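Local coordinates for sugar kinase (Agrobacterium tumefaciens, PDB 2RBC), which probably phosphorylates a carbohydrate or related substrate at the expense of ATP, as a putative sugar kinase of the ribokinase (pfkB) family, at residues A185-D190 against T205-S210; A192-L197 against A214-G219; L200-T205 against A232-T237. All blocks are in the same frame, centred on the assembly; numbering follows the deposited sequence. Where two conformers were deposited one is given.

Contact 1 of 3, residues A185-D190 against T205-S210; sequences AILDGD and THIVFS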
loop_
_atom_site.group_PDB
_atom_site.type_symbol
_atom_site.label_atom_id
_atom_site.label_comp_id
_atom_site.label_asym_id
_atom_site.label_seq_id
_atom_site.Cartn_x
_atom_site.Cartn_y
_atom_site.Cartn_z
ATOM N N ALA A 185 10.863 11.092 31.457
ATOM C CA ALA A 185 10.399 11.810 30.302
ATOM C C ALA A 185 11.396 11.505 29.191
ATOM O O ALA A 185 12.473 12.101 29.117
ATOM C CB ALA A 185 10.314 13.327 30.629
ATOM N N ILE A 186 11.078 10.514 28.370
ATOM C CA ILE A 186 12.061 9.888 27.477
ATOM C C ILE A 186 11.841 10.344 26.043
ATOM O O ILE A 186 10.721 10.321 25.525
ATOM C CB ILE A 186 12.030 8.340 27.626
ATOM C CG1 ILE A 186 12.259 7.959 29.118
ATOM C CG2 ILE A 186 13.104 7.694 26.771
ATOM C CD1 ILE A 186 11.630 6.730 29.547
ATOM N N LEU A 187 12.927 10.780 25.405
ATOM C CA LEU A 187 12.902 11.180 24.021
ATOM C C LEU A 187 13.563 10.114 23.182
ATOM O O LEU A 187 14.707 9.795 23.413
ATOM C CB LEU A 187 13.619 12.517 23.824
ATOM C CG LEU A 187 13.762 13.017 22.370
ATOM C CD1 LEU A 187 12.422 13.291 21.671
ATOM C CD2 LEU A 187 14.672 14.257 22.293
ATOM N N ASP A 188 12.816 9.594 22.205
ATOM C CA ASP A 188 13.330 8.798 21.103
ATOM C C ASP A 188 13.858 9.822 20.116
ATOM O O ASP A 188 13.097 10.497 19.442
ATOM C CB ASP A 188 12.193 7.966 20.499
ATOM C CG ASP A 188 12.562 7.313 19.171
ATOM O OD1 ASP A 188 13.756 7.363 18.746
ATOM O OD2 ASP A 188 11.637 6.714 18.570
ATOM N N GLY A 189 15.168 9.993 20.105
ATOM C CA GLY A 189 15.798 11.022 19.310
ATOM C C GLY A 189 16.241 10.398 18.012
ATOM O O GLY A 189 17.420 10.048 17.829
ATOM N N ASP A 190 15.284 10.222 17.123
ATOM C CA ASP A 190 15.563 9.724 15.785
ATOM C C ASP A 190 15.656 10.876 14.782
ATOM O O ASP A 190 15.497 12.022 15.117
ATOM C CB ASP A 190 14.477 8.754 15.360
ATOM C CG ASP A 190 14.980 7.647 14.464
ATOM O OD1 ASP A 190 16.032 7.784 13.773
ATOM O OD2 ASP A 190 14.331 6.585 14.523
ATOM N N THR A 205 14.243 13.940 30.429
ATOM C CA THR A 205 15.139 13.437 31.470
ATOM C C THR A 205 16.094 12.355 30.905
ATOM O O THR A 205 17.140 12.105 31.464
ATOM C CB THR A 205 14.327 12.839 32.646
ATOM O OG1 THR A 205 13.525 11.764 32.155
ATOM C CG2 THR A 205 13.398 13.904 33.314
ATOM N N HIS A 206 15.692 11.713 29.806
ATOM C CA HIS A 206 16.422 10.614 29.172
ATOM C C HIS A 206 16.275 10.738 27.685
ATOM O O HIS A 206 15.171 10.945 27.220
ATOM C CB HIS A 206 15.822 9.252 29.526
ATOM C CG HIS A 206 15.914 8.880 30.969
ATOM N ND1 HIS A 206 15.069 9.407 31.932
ATOM C CD2 HIS A 206 16.677 7.950 31.586
ATOM C CE1 HIS A 206 15.356 8.833 33.089
ATOM N NE2 HIS A 206 16.330 7.945 32.904
ATOM N N ILE A 207 17.370 10.641 26.931
ATOM C CA ILE A 207 17.280 10.614 25.461
ATOM C C ILE A 207 18.016 9.403 24.908
ATOM O O ILE A 207 19.139 9.121 25.328
ATOM C CB ILE A 207 17.886 11.875 24.802
ATOM C CG1 ILE A 207 17.382 13.180 25.430
ATOM C CG2 ILE A 207 17.676 11.832 23.283
ATOM C CD1 ILE A 207 18.149 14.446 24.962
ATOM N N VAL A 208 17.378 8.681 23.981
ATOM C CA VAL A 208 18.038 7.581 23.294
ATOM C C VAL A 208 18.048 7.999 21.856
ATOM O O VAL A 208 17.001 8.020 21.217
ATOM C CB VAL A 208 17.328 6.225 23.442
ATOM C CG1 VAL A 208 18.141 5.124 22.735
ATOM C CG2 VAL A 208 17.019 5.921 24.925
ATOM N N PHE A 209 19.228 8.406 21.384
ATOM C CA PHE A 209 19.420 8.795 19.988
ATOM C C PHE A 209 19.774 7.562 19.132
ATOM O O PHE A 209 20.467 6.653 19.594
ATOM C CB PHE A 209 20.603 9.782 19.834
ATOM C CG PHE A 209 20.392 11.130 20.465
ATOM C CD1 PHE A 209 19.603 12.104 19.829
ATOM C CD2 PHE A 209 21.064 11.473 21.651
ATOM C CE1 PHE A 209 19.465 13.381 20.388
ATOM C CE2 PHE A 209 20.927 12.731 22.235
ATOM C CZ PHE A 209 20.123 13.696 21.613
ATOM N N SER A 210 19.315 7.556 17.872
ATOM C CA SER A 210 19.778 6.589 16.898
ATOM C C SER A 210 21.111 7.117 16.416
ATOM O O SER A 210 21.384 8.321 16.511
ATOM C CB SER A 210 18.804 6.522 15.709
ATOM O OG SER A 210 18.714 7.792 15.099
HETATM O O HOH W 1 16.296 6.913 18.285
#
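L187 and I207 sit side by side on neighbouring parallel strands, their side chains pointing the same way, with L187 CD2 4.0 Å from I207 CG2. They illustrate the beta-alpha-beta unit of the ribokinase-type alpha/beta fold: strand 185-189, helix 194-200 and strand 206-210, the two strands adjacent in the central sheet. L187 N donates to H206 O and L187 O accepts from V208 N, so this one residue links to both neighbours of I207; G189 N then continues to V208 O, and S210 N to G189 O. G189, with no side chain, brings its backbone up against F209, whose ring edge, near the ring plane, meets G189 O at CD1 (3.6 Å). I207 CG2 lies over the centre of one face of the F209 ring, 3.4 Å above its plane.

The other sheet face carries I186, H206, D188 and V208. I186 CG1 approaches H206 CB to 3.8 Å at a slant, and helix 274-287 covers this face through contacts on I186, D188, H206 and V208. Water 1 donates to D188 OD1 and V208 O, tying a carboxylate to the adjoining strand.

At the start of the pair, T205 OG1 is held between its backbone N and carbonyl carbon (chi1 60°), where it accepts an almost straight bond from A185 N (2.8 Å, 173°). The same hydroxyl shares a hydrogen bond with H206 ND1, lying in the plane of the imidazole at its edge and so restraining the ring's rotation. At the far end lies S210, the N-cap of helix 211-218: S210 OG accepts from A213 N and donates to D190 OD1 over 3.0 Å, from above the carboxylate plane.

Contact 2 of 3, residues A192-L197 against A214-G219; sequences APVETL and ATRLTG. With SO4 (sulfate ion), chain E.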
loop_
_atom_site.group_PDB
_atom_site.type_symbol
_atom_site.label_atom_id
_atom_site.label_comp_id
_atom_site.label_asym_id
_atom_site.label_seq_id
_atom_site.Cartn_x
_atom_site.Cartn_y
_atom_site.Cartn_z
ATOM N N ALA A 192 15.398 13.721 12.297
ATOM C CA ALA A 192 14.460 14.805 12.172
ATOM C C ALA A 192 15.320 15.985 11.879
ATOM O O ALA A 192 16.535 15.907 12.027
ATOM C CB ALA A 192 13.686 15.055 13.489
ATOM N N PRO A 193 14.698 17.101 11.494
ATOM C CA PRO A 193 15.448 18.333 11.399
ATOM C C PRO A 193 16.153 18.597 12.712
ATOM O O PRO A 193 15.604 18.291 13.784
ATOM C CB PRO A 193 14.373 19.374 11.131
ATOM C CG PRO A 193 13.276 18.609 10.452
ATOM C CD PRO A 193 13.289 17.268 11.099
ATOM N N VAL A 194 17.361 19.159 12.625
ATOM C CA VAL A 194 18.176 19.434 13.811
ATOM C C VAL A 194 17.456 20.347 14.763
ATOM O O VAL A 194 17.589 20.202 15.946
ATOM C CB VAL A 194 19.569 20.077 13.527
ATOM C CG1 VAL A 194 20.573 19.016 13.131
ATOM C CG2 VAL A 194 19.463 21.187 12.495
ATOM N N GLU A 195 16.707 21.282 14.194
ATOM C CA GLU A 195 15.872 22.204 14.930
ATOM C C GLU A 195 14.930 21.451 15.862
ATOM O O GLU A 195 14.802 21.785 17.039
ATOM C CB GLU A 195 15.036 23.033 13.943
ATOM C CG GLU A 195 15.824 24.080 13.138
ATOM C CD GLU A 195 16.795 23.499 12.097
ATOM O OE1 GLU A 195 16.566 22.372 11.612
ATOM O OE2 GLU A 195 17.791 24.198 11.765
ATOM N N THR A 196 14.286 20.425 15.314
ATOM C CA THR A 196 13.302 19.616 16.036
ATOM C C THR A 196 13.964 18.872 17.212
ATOM O O THR A 196 13.490 18.937 18.351
ATOM C CB THR A 196 12.619 18.629 15.089
ATOM O OG1 THR A 196 11.832 19.379 14.158
ATOM C CG2 THR A 196 11.729 17.640 15.835
ATOM N N LEU A 197 15.074 18.201 16.926
ATOM C CA LEU A 197 15.873 17.507 17.944
ATOM C C LEU A 197 16.344 18.486 19.019
ATOM O O LEU A 197 16.246 18.192 20.201
ATOM C CB LEU A 197 17.069 16.782 17.297
ATOM C CG LEU A 197 16.781 15.492 16.530
ATOM C CD1 LEU A 197 17.980 15.035 15.680
ATOM C CD2 LEU A 197 16.354 14.423 17.494
ATOM N N ALA A 214 22.202 11.245 16.110
ATOM C CA ALA A 214 23.343 11.732 16.867
ATOM C C ALA A 214 24.441 12.263 15.953
ATOM O O ALA A 214 25.093 13.262 16.284
ATOM C CB ALA A 214 23.866 10.649 17.761
ATOM N N THR A 215 24.628 11.600 14.812
ATOM C CA THR A 215 25.592 12.031 13.794
ATOM C C THR A 215 25.231 13.420 13.309
ATOM O O THR A 215 26.074 14.290 13.212
ATOM C CB THR A 215 25.592 11.045 12.604
ATOM O OG1 THR A 215 25.874 9.709 13.080
ATOM C CG2 THR A 215 26.587 11.453 11.571
ATOM N N ARG A 216 23.956 13.618 13.002
ATOM C CA ARG A 216 23.528 14.899 12.504
ATOM C C ARG A 216 23.672 15.984 13.537
ATOM O O ARG A 216 24.087 17.097 13.220
ATOM C CB ARG A 216 22.066 14.867 12.041
ATOM C CG ARG A 216 21.695 16.209 11.391
ATOM C CD ARG A 216 20.239 16.323 10.888
ATOM N NE ARG A 216 19.852 15.232 9.998
ATOM C CZ ARG A 216 18.654 15.127 9.417
ATOM N NH1 ARG A 216 17.716 16.051 9.615
ATOM N NH2 ARG A 216 18.396 14.088 8.635
ATOM N N LEU A 217 23.325 15.661 14.778
ATOM C CA LEU A 217 23.318 16.651 15.844
ATOM C C LEU A 217 24.726 17.107 16.231
ATOM O O LEU A 217 24.920 18.280 16.555
ATOM C CB LEU A 217 22.533 16.114 17.067
ATOM C CG LEU A 217 22.103 17.096 18.165
ATOM C CD1 LEU A 217 21.254 18.267 17.622
ATOM C CD2 LEU A 217 21.338 16.334 19.241
ATOM N N THR A 218 25.697 16.188 16.195
ATOM C CA THR A 218 27.062 16.452 16.649
ATOM C C THR A 218 27.985 16.738 15.518
ATOM O O THR A 218 29.036 17.357 15.698
ATOM C CB THR A 218 27.676 15.253 17.414
ATOM O OG1 THR A 218 27.897 14.143 16.512
ATOM C CG2 THR A 218 26.785 14.856 18.587
ATOM N N GLY A 219 27.606 16.270 14.343
ATOM C CA GLY A 219 28.466 16.350 13.192
ATOM C C GLY A 219 29.719 15.488 13.286
ATOM O O GLY A 219 30.687 15.755 12.563
HETATM S S SO4 E . 18.541 19.719 9.184
HETATM O O1 SO4 E . 19.938 19.737 8.752
HETATM O O2 SO4 E . 18.045 21.082 9.385
HETATM O O3 SO4 E . 17.710 19.021 8.200
HETATM O O4 SO4 E . 18.478 19.023 10.457
#
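V194 and R216 meet where the first turn of one helix faces the last turns of another, and the pair exemplifies how the aliphatic part of an arginine can pack while its head serves an anion. R216 leaves its helix with CG anti to the backbone N and continues extended through chi2; it then bends at chi3 (-53°), which carries the guanidinium over to the 192-197 segment. Before that bend, CG lies 3.5 Å from V194 CG1, and CD is equally near the same methyl, the two side chains meeting at an angle. V194 has CG1 anti to its carbonyl carbon (chi1 -82°), a rotation that presents this methyl to the arginine stem.

Beyond the bend, NH1 donates to sulfate O4 at 3.2 Å, with the oxygen at the guanidinium edge and near its plane. V194 N, the first amide of helix 194-200 after the N-cap P193, also faces O4, but the modelled separation is too short and a bond there is doubtful. The ion, probably from the crystallisation liquor, thus sits at a helix N terminus, which would probably favour a negative charge. A192 N lies over one face of the guanidinium.

Deeper in, L197 CB and L217 CD1 approach to 4.5 Å in the conformer given for L217, a loose apolar contact. A214, and L217 in that same conformer, also touch F209 on strand 206-210, while A214 and T218 reach M226, placing helix 211-218 between helix 194-200 and helix 223-233.

Contact 3 of 3, residues L200-T205 against A232-T237; sequences LAPAAT and ARYPQT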
loop_
_atom_site.group_PDB
_atom_site.type_symbol
_atom_site.label_atom_id
_atom_site.label_comp_id
_atom_site.label_asym_id
_atom_site.label_seq_id
_atom_site.Cartn_x
_atom_site.Cartn_y
_atom_site.Cartn_z
ATOM N N LEU A 200 13.420 19.515 21.341
ATOM C CA LEU A 200 12.892 18.531 22.251
ATOM C C LEU A 200 13.882 18.080 23.331
ATOM O O LEU A 200 13.486 17.759 24.459
ATOM C CB LEU A 200 12.379 17.320 21.446
ATOM C CG LEU A 200 11.111 17.552 20.604
ATOM C CD1 LEU A 200 10.825 16.339 19.774
ATOM C CD2 LEU A 200 9.892 17.921 21.485
ATOM N N ALA A 201 15.153 17.955 22.964
ATOM C CA ALA A 201 16.190 17.444 23.864
ATOM C C ALA A 201 16.228 18.124 25.247
ATOM O O ALA A 201 16.308 17.447 26.282
ATOM C CB ALA A 201 17.594 17.525 23.133
ATOM N N PRO A 202 16.138 19.470 25.297
ATOM C CA PRO A 202 16.194 20.118 26.619
ATOM C C PRO A 202 15.039 19.785 27.574
ATOM O O PRO A 202 15.208 19.963 28.780
ATOM C CB PRO A 202 16.186 21.615 26.275
ATOM C CG PRO A 202 16.690 21.674 24.857
ATOM C CD PRO A 202 16.092 20.476 24.221
ATOM N N ALA A 203 13.911 19.270 27.070
ATOM C CA ALA A 203 12.763 18.910 27.920
ATOM C C ALA A 203 12.797 17.527 28.546
ATOM O O ALA A 203 12.047 17.269 29.481
ATOM C CB ALA A 203 11.435 19.073 27.152
ATOM N N ALA A 204 13.686 16.653 28.076
ATOM C CA ALA A 204 13.679 15.242 28.459
ATOM C C ALA A 204 14.565 14.983 29.674
ATOM O O ALA A 204 15.524 15.704 29.924
ATOM C CB ALA A 204 14.128 14.353 27.284
ATOM N N THR A 205 14.243 13.940 30.429
ATOM C CA THR A 205 15.139 13.437 31.470
ATOM C C THR A 205 16.094 12.355 30.905
ATOM O O THR A 205 17.140 12.105 31.464
ATOM C CB THR A 205 14.327 12.839 32.646
ATOM O OG1 THR A 205 13.525 11.764 32.155
ATOM C CG2 THR A 205 13.398 13.904 33.314
ATOM N N ALA A 232 27.979 16.941 27.464
ATOM C CA ALA A 232 28.344 18.301 27.787
ATOM C C ALA A 232 27.198 19.239 27.463
ATOM O O ALA A 232 26.966 20.175 28.205
ATOM C CB ALA A 232 29.618 18.727 27.057
ATOM N N ARG A 233 26.496 18.992 26.360
ATOM C CA ARG A 233 25.354 19.811 25.961
ATOM C C ARG A 233 24.138 19.670 26.900
ATOM O O ARG A 233 23.420 20.628 27.122
ATOM C CB ARG A 233 24.930 19.494 24.531
ATOM C CG ARG A 233 25.899 19.993 23.508
ATOM C CD ARG A 233 25.365 19.707 22.125
ATOM N NE ARG A 233 26.378 19.995 21.122
ATOM C CZ ARG A 233 26.229 19.730 19.829
ATOM N NH1 ARG A 233 25.128 19.139 19.393
ATOM N NH2 ARG A 233 27.207 20.011 18.989
ATOM N N TYR A 234 23.932 18.467 27.402
ATOM C CA TYR A 234 22.781 18.084 28.218
ATOM C C TYR A 234 23.249 17.347 29.493
ATOM O O TYR A 234 22.923 16.171 29.697
ATOM C CB TYR A 234 21.881 17.171 27.402
ATOM C CG TYR A 234 21.525 17.706 26.056
ATOM C CD1 TYR A 234 20.812 18.883 25.918
ATOM C CD2 TYR A 234 21.928 17.040 24.904
ATOM C CE1 TYR A 234 20.506 19.396 24.655
ATOM C CE2 TYR A 234 21.626 17.524 23.662
ATOM C CZ TYR A 234 20.903 18.693 23.537
ATOM O OH TYR A 234 20.609 19.151 22.276
ATOM N N PRO A 235 24.066 18.015 30.327
ATOM C CA PRO A 235 24.798 17.294 31.363
ATOM C C PRO A 235 23.954 16.692 32.492
ATOM O O PRO A 235 24.414 15.803 33.182
ATOM C CB PRO A 235 25.770 18.360 31.908
ATOM C CG PRO A 235 25.074 19.642 31.667
ATOM C CD PRO A 235 24.412 19.449 30.323
ATOM N N GLN A 236 22.734 17.175 32.647
ATOM C CA GLN A 236 21.807 16.692 33.671
ATOM C C GLN A 236 20.831 15.642 33.120
ATOM O O GLN A 236 19.891 15.246 33.811
ATOM C CB GLN A 236 21.023 17.905 34.188
ATOM C CG GLN A 236 20.071 17.684 35.343
ATOM C CD GLN A 236 19.004 18.819 35.456
ATOM O OE1 GLN A 236 18.379 19.254 34.447
ATOM N NE2 GLN A 236 18.821 19.311 36.677
ATOM N N THR A 237 21.104 15.148 31.918
ATOM C CA THR A 237 20.218 14.258 31.196
ATOM C C THR A 237 20.918 12.917 30.999
ATOM O O THR A 237 22.125 12.886 30.692
ATOM C CB THR A 237 19.851 14.901 29.851
ATOM O OG1 THR A 237 19.370 16.233 30.084
ATOM C CG2 THR A 237 18.778 14.124 29.059
HETATM O O HOH W 2 18.094 17.540 28.180
HETATM O O HOH W 3 17.234 16.747 32.081
#
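Y234 lays the hydroxyl end of its ring against the methyl of A201: A201 CB is 3.5 Å from Y234 CZ and just as far from OH, with CE1 and CE2 only slightly more distant. The methyl meets the ring obliquely. Y234 CG is anti to the carbonyl carbon (chi1 -51°), and this sends the ring across to the 3-10 turn 201-203. R233 CB lies over the centre of one ring face, 3.8 Å above it, so the tyrosine packs on its own chain as well as across the contact. P202 CG comes more loosely to CE1, at 4.4 Å.

T237 makes the second half of the meeting with both branches. Its CG2 methyl, anti to the backbone N, rests 3.5 Å from T205 O and also near A204 O. OG1 takes the polar role through two waters: water 2 donates to A201 O and pairs with the hydroxyl at 2.6 Å, while water 3 donates to A204 O and pairs with it at 3.0 Å. These waters fill in for direct polar links between the segments. T237 N donates to Y234 O, closing the type I turn from Y234 to T237, so that ring and methyl both face segment 200-205.

Both segments belong to the loops that lead into the N-terminal ends of adjacent parallel strands, 206-210 and 238-242, in the alpha/beta fold of the pfkB family.

Followed from the N terminus, strand 185-189 opens the series, and contact 1 closes a loop when the chain returns through helix 194-200 to strand 206-210. Contact 2 starts inside that loop, at 192-197, but closes beyond it at 214-219, so the two cross. Contact 3 also crosses both: it begins at 200-205, shares T205 with contact 1, and ends at 232-237 after helix 223-233. Space follows the same interlocking: L197 CD2 packs on G189, F209 meets L217, A201 CB touches I207, and L217 O probably bonds to R233 NH1. Together they tie successive strands to the helices and turns on one sheet face.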